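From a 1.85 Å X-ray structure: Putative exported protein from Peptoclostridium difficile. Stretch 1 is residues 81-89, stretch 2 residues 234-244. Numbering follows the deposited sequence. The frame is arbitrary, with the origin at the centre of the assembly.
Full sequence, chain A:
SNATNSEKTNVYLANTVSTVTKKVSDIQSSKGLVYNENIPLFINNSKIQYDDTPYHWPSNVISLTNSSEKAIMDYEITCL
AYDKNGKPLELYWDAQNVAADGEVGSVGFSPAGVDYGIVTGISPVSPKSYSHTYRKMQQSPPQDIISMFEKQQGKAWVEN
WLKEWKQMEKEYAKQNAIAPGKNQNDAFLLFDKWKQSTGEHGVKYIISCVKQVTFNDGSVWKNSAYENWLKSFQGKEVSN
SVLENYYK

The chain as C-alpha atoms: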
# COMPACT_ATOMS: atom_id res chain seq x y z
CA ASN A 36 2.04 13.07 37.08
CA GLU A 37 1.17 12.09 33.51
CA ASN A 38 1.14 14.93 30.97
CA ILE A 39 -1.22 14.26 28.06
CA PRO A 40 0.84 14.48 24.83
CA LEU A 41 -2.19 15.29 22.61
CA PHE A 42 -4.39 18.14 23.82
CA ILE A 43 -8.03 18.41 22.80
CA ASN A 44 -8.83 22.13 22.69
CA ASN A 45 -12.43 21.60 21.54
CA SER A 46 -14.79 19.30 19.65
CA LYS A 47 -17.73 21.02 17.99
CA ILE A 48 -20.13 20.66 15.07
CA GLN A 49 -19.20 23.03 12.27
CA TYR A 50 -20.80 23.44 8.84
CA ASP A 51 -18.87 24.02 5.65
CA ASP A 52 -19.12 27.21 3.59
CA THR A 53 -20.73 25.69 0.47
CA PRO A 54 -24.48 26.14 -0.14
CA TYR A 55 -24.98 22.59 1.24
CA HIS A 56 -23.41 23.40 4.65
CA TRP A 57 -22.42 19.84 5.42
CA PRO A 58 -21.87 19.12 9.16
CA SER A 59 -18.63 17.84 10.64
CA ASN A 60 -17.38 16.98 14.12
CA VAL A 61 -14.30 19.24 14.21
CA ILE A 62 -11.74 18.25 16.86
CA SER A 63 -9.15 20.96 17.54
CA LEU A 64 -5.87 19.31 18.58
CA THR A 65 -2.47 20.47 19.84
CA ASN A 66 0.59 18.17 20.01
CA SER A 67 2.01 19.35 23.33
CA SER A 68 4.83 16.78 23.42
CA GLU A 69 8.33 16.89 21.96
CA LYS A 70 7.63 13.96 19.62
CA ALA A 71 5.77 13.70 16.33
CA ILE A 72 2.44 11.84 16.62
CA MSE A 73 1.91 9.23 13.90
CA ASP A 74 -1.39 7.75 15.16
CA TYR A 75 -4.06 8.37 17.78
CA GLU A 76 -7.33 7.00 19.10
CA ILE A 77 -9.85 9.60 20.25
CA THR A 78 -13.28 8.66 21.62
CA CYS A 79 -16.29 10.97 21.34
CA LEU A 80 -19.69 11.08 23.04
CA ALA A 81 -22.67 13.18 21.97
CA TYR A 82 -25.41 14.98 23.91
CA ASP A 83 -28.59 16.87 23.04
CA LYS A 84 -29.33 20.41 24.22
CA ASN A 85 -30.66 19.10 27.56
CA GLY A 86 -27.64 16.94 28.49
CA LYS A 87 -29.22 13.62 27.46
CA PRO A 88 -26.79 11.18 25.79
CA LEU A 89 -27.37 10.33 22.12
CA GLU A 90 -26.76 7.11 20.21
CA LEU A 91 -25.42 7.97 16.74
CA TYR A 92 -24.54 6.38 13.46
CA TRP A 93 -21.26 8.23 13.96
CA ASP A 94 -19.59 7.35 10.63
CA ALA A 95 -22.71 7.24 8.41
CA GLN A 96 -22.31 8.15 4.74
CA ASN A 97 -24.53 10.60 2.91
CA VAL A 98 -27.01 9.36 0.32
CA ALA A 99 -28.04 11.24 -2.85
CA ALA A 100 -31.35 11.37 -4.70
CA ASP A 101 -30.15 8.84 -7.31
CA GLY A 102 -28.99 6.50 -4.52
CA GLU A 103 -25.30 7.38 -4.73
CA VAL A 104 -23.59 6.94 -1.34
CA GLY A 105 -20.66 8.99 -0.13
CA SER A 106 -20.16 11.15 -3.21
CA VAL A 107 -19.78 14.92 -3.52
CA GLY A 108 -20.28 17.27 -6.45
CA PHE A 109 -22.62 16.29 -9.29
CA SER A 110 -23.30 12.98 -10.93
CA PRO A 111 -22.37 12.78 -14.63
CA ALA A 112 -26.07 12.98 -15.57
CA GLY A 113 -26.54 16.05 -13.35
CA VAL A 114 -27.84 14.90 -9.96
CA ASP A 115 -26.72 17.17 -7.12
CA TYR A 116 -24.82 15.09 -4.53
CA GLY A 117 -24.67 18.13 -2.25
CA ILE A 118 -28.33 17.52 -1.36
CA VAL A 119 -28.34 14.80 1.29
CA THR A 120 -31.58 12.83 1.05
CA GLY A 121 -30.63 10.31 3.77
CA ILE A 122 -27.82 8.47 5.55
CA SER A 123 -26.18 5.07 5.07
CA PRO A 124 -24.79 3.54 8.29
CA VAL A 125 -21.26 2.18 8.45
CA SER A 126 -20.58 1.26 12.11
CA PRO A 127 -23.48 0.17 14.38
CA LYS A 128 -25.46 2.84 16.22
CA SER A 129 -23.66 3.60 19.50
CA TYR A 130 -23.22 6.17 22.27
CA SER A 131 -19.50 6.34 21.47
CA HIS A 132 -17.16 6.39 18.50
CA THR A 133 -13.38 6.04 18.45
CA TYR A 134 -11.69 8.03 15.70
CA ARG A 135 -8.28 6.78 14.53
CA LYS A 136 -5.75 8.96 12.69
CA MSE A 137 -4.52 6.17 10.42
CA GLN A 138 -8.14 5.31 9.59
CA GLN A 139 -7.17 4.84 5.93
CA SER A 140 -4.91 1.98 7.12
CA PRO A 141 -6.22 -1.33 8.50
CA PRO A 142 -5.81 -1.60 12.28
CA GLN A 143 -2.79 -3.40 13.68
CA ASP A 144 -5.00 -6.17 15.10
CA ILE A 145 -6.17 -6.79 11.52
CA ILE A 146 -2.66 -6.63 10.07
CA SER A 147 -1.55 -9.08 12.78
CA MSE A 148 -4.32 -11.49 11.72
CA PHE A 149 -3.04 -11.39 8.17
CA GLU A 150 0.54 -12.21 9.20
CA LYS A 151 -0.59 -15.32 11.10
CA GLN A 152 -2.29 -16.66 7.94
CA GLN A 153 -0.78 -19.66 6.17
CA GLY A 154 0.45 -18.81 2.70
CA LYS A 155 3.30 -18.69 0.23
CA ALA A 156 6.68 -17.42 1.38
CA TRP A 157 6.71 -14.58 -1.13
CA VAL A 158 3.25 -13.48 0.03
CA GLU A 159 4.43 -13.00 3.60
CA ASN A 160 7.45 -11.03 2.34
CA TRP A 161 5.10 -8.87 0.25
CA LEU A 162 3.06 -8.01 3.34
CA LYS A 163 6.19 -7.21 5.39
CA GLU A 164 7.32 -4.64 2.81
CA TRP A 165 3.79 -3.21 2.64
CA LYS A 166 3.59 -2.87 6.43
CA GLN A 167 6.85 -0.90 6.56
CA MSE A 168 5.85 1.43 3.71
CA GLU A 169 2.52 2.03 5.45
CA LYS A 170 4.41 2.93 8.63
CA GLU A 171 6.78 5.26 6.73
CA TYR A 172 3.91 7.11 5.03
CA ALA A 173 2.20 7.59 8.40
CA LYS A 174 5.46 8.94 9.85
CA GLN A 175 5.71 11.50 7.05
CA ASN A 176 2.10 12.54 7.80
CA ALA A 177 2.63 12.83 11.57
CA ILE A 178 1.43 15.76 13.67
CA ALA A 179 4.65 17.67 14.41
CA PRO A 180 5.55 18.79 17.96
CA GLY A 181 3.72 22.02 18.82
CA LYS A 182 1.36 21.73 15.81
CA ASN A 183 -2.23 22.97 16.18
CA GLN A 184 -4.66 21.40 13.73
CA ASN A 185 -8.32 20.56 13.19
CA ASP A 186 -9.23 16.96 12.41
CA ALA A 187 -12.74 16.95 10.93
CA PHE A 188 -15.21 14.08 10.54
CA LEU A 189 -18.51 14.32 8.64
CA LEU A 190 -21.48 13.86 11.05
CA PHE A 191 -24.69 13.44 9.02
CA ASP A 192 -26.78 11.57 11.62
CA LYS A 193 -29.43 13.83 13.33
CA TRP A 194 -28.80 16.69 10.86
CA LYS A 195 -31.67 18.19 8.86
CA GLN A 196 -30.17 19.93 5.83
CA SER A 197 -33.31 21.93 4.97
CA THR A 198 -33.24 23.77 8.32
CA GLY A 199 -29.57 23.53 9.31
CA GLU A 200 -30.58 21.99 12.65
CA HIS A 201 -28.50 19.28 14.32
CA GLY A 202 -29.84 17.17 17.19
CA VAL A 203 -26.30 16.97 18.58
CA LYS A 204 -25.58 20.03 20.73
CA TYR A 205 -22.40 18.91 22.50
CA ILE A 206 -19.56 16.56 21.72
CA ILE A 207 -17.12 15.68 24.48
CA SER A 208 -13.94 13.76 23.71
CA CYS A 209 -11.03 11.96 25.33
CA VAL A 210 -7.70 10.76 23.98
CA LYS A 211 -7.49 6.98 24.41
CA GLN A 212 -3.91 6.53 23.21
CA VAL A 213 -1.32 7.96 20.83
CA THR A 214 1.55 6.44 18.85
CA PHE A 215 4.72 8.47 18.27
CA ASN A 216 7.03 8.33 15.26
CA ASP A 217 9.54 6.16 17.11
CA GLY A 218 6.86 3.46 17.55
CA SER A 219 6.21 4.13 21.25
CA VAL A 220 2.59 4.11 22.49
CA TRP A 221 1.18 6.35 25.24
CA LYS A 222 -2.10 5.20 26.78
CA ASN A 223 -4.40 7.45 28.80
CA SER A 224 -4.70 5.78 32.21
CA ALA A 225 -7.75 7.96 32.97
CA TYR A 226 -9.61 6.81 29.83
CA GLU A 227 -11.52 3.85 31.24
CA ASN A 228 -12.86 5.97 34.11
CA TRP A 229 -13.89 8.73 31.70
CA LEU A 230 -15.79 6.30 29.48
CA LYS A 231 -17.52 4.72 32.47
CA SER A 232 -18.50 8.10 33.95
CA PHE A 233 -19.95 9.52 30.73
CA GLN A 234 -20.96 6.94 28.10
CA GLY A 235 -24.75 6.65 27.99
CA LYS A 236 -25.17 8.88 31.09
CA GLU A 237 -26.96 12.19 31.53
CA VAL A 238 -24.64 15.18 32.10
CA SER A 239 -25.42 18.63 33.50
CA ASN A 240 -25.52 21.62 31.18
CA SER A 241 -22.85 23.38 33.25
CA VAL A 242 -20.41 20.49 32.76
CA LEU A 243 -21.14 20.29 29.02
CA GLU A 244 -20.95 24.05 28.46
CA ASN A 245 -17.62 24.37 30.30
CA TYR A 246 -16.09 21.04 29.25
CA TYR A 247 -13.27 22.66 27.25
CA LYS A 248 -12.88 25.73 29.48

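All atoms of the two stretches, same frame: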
# COMPACT_ATOMS: atom_id res chain seq x y z
N ALA A 81 -21.81 12.11 22.46
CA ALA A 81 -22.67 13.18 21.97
C ALA A 81 -23.87 13.36 22.88
O ALA A 81 -24.40 12.39 23.43
CB ALA A 81 -23.15 12.88 20.53
N TYR A 82 -24.33 14.61 23.01
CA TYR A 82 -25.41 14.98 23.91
C TYR A 82 -26.33 15.97 23.22
O TYR A 82 -25.86 16.83 22.47
CB TYR A 82 -24.87 15.62 25.22
CG TYR A 82 -24.13 14.60 26.02
CD1 TYR A 82 -22.80 14.29 25.74
CD2 TYR A 82 -24.80 13.89 27.01
CE1 TYR A 82 -22.14 13.29 26.44
CE2 TYR A 82 -24.15 12.91 27.72
CZ TYR A 82 -22.84 12.61 27.44
OH TYR A 82 -22.24 11.62 28.16
N ASP A 83 -27.63 15.87 23.51
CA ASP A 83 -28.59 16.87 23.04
C ASP A 83 -28.53 18.14 23.90
O ASP A 83 -27.74 18.26 24.85
CB ASP A 83 -30.02 16.30 22.96
CG ASP A 83 -30.74 16.20 24.32
OD1 ASP A 83 -30.23 16.62 25.39
OD2 ASP A 83 -31.88 15.69 24.32
N LYS A 84 -29.39 19.10 23.57
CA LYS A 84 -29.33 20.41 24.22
C LYS A 84 -29.66 20.35 25.71
O LYS A 84 -29.35 21.29 26.43
CB LYS A 84 -30.28 21.38 23.53
CG LYS A 84 -31.74 21.04 23.70
CD LYS A 84 -32.64 21.87 22.80
CE LYS A 84 -34.11 21.64 23.14
NZ LYS A 84 -35.05 22.49 22.35
N ASN A 85 -30.27 19.25 26.17
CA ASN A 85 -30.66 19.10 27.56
C ASN A 85 -29.75 18.15 28.34
O ASN A 85 -30.09 17.77 29.48
CB ASN A 85 -32.11 18.62 27.64
CG ASN A 85 -33.09 19.63 27.05
OD1 ASN A 85 -33.01 20.83 27.34
ND2 ASN A 85 -34.00 19.16 26.19
N GLY A 86 -28.58 17.81 27.79
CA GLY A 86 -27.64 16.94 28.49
C GLY A 86 -27.98 15.46 28.46
O GLY A 86 -27.37 14.69 29.22
N LYS A 87 -28.95 15.04 27.64
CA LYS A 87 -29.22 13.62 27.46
C LYS A 87 -28.24 13.01 26.45
O LYS A 87 -27.97 13.60 25.40
CB LYS A 87 -30.65 13.38 26.98
CG LYS A 87 -31.73 14.02 27.86
CD LYS A 87 -31.98 13.22 29.14
CE LYS A 87 -33.40 13.41 29.66
NZ LYS A 87 -33.59 14.72 30.35
N PRO A 88 -27.72 11.82 26.73
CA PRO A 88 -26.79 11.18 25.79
C PRO A 88 -27.50 10.65 24.55
O PRO A 88 -28.63 10.15 24.60
CB PRO A 88 -26.19 10.04 26.62
CG PRO A 88 -27.29 9.69 27.62
CD PRO A 88 -27.98 11.00 27.93
N LEU A 89 -26.80 10.72 23.41
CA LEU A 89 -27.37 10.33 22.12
C LEU A 89 -26.61 9.15 21.54
O LEU A 89 -25.37 9.15 21.53
CB LEU A 89 -27.33 11.50 21.12
CG LEU A 89 -28.19 12.69 21.50
CD1 LEU A 89 -27.85 13.88 20.59
CD2 LEU A 89 -29.64 12.31 21.38
N GLN A 234 -20.32 7.55 29.26
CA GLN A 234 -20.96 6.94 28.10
C GLN A 234 -22.36 6.46 28.47
O GLN A 234 -22.53 5.68 29.42
CB GLN A 234 -20.14 5.78 27.53
CG GLN A 234 -20.94 4.97 26.49
CD GLN A 234 -20.10 3.98 25.71
OE1 GLN A 234 -20.26 3.83 24.48
NE2 GLN A 234 -19.24 3.26 26.40
N GLY A 235 -23.36 6.95 27.73
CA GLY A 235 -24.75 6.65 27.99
C GLY A 235 -25.32 7.24 29.26
O GLY A 235 -26.38 6.80 29.70
N LYS A 236 -24.69 8.25 29.86
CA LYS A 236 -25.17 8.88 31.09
C LYS A 236 -25.56 10.32 30.83
O LYS A 236 -24.91 11.02 30.04
CB LYS A 236 -24.10 8.85 32.18
CG LYS A 236 -23.36 7.54 32.32
CD LYS A 236 -24.14 6.57 33.19
CE LYS A 236 -23.19 5.64 33.95
NZ LYS A 236 -22.47 6.30 35.10
N GLU A 237 -26.57 10.79 31.56
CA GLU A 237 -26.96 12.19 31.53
C GLU A 237 -25.87 13.05 32.19
O GLU A 237 -25.22 12.63 33.15
CB GLU A 237 -28.31 12.38 32.24
CG GLU A 237 -29.00 13.71 31.94
CD GLU A 237 -30.46 13.75 32.38
OE1 GLU A 237 -31.00 12.70 32.80
OE2 GLU A 237 -31.07 14.84 32.30
N VAL A 238 -25.68 14.26 31.67
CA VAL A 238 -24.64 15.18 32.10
C VAL A 238 -25.25 16.57 32.25
O VAL A 238 -26.11 16.95 31.45
CB VAL A 238 -23.47 15.23 31.10
CG1 VAL A 238 -22.44 16.32 31.50
CG2 VAL A 238 -22.80 13.88 30.98
N SER A 239 -24.82 17.32 33.26
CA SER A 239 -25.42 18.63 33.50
C SER A 239 -25.00 19.63 32.41
O SER A 239 -23.98 19.47 31.72
CB SER A 239 -25.03 19.17 34.88
OG SER A 239 -23.72 19.70 34.88
N ASN A 240 -25.83 20.66 32.22
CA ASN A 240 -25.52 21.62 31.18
C ASN A 240 -24.28 22.43 31.53
O ASN A 240 -23.52 22.80 30.64
CB ASN A 240 -26.71 22.55 30.91
CG ASN A 240 -27.71 21.93 29.95
OD1 ASN A 240 -28.66 21.25 30.37
ND2 ASN A 240 -27.50 22.13 28.66
N SER A 241 -24.04 22.65 32.83
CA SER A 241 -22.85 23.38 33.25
C SER A 241 -21.58 22.63 32.90
O SER A 241 -20.62 23.22 32.38
CB SER A 241 -22.89 23.64 34.76
OG SER A 241 -21.61 24.06 35.18
N VAL A 242 -21.55 21.32 33.16
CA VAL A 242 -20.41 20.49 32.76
C VAL A 242 -20.22 20.52 31.24
O VAL A 242 -19.10 20.72 30.75
CB VAL A 242 -20.58 19.06 33.28
CG1 VAL A 242 -19.55 18.15 32.63
CG2 VAL A 242 -20.42 19.03 34.86
N LEU A 243 -21.30 20.31 30.48
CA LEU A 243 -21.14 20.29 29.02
C LEU A 243 -20.68 21.65 28.50
O LEU A 243 -19.75 21.72 27.68
CB LEU A 243 -22.44 19.86 28.34
CG LEU A 243 -22.84 18.41 28.64
CD1 LEU A 243 -24.27 18.14 28.16
CD2 LEU A 243 -21.87 17.43 28.02
N GLU A 244 -21.31 22.73 28.96
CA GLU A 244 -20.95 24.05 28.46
C GLU A 244 -19.50 24.41 28.76
O GLU A 244 -18.85 25.08 27.95
CB GLU A 244 -21.87 25.12 29.05
CG GLU A 244 -23.25 25.19 28.40
CD GLU A 244 -23.22 25.83 27.01
OE1 GLU A 244 -24.03 25.43 26.15
OE2 GLU A 244 -22.39 26.74 26.79
O HOH W 1 -22.81 9.30 26.10

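This is a contact in which a tight hairpin turn is held by an extended segment and the first turn of the helix that follows it, through a few well-aimed polar bonds at the backbone beside a small apolar patch, with about 500 Å² buried in all.

The turn carries its own internal bonds. Asp83 opens a type I turn that ends at Gly86, closed by Gly86 N to Asp83 O at 3.1 Å, and the Asp83 carboxylate braces it from within: OD1 accepts from Asn85 N at 2.7 Å and from Lys87 N at 3.0 Å. The segments flanking the turn are joined by Asp83 N to Lys87 O at 3.0 Å and Leu89 N to Ala81 O at 2.9 Å. Two carbonyls of the turn, Lys84 O and Gly86 O, accept from the second stretch.

Both of these bonds are nearly straight. Val238 N gives to Gly86 O at 3.0 Å with an angle of 165°, and Asn240 ND2 gives to Lys84 O at 3.0 Å with 168°. Asn240 lies in the first turn of a helix whose N-cap is Ser239, where OG accepts from Val242 N at 3.2 Å.

Gly86 sits where a side chain would not fit. Its phi is positive, and its CA comes within 3.3 Å of Val238 O in a CA-H...O contact. A CB here would lie 2.1 Å from Val238 O, a clash, so the close approach depends on the bare backbone. The CA also rests 3.6 Å from Leu243 CD1.

The CA-to-CB bond of Tyr82 points toward the second stretch, and the residue is buried. Leu243 CD2 lies over one face of the ring, while Lys236 O sits at the edge, 3.1 Å from Tyr82 CE2. Tyr82 CE2 meets Val238 CG2 at 3.7 Å, and Tyr82 CB meets Leu243 CD1 at 3.9 Å. A water joins the hydroxyl to the other backbone, 3.2 Å from Tyr82 OH and accepting from Gly235 N at 2.9 Å. Pro88 extends the packing, its CG 3.5 Å from Gly235 C.

Lys87 and Glu237, both exposed, form a salt bridge, Lys87 NZ to Glu237 OE2 at 3.2 Å. The CA-to-CB bond of Lys87 points away and that of Glu237 sideways, yet the ends of both side chains come nearer the other stretch. The parts read together: internal bonds in the turn, a glycine where a CB would clash with Val238 O, and one backbone and one side-chain amide bonding to the turn's carbonyls.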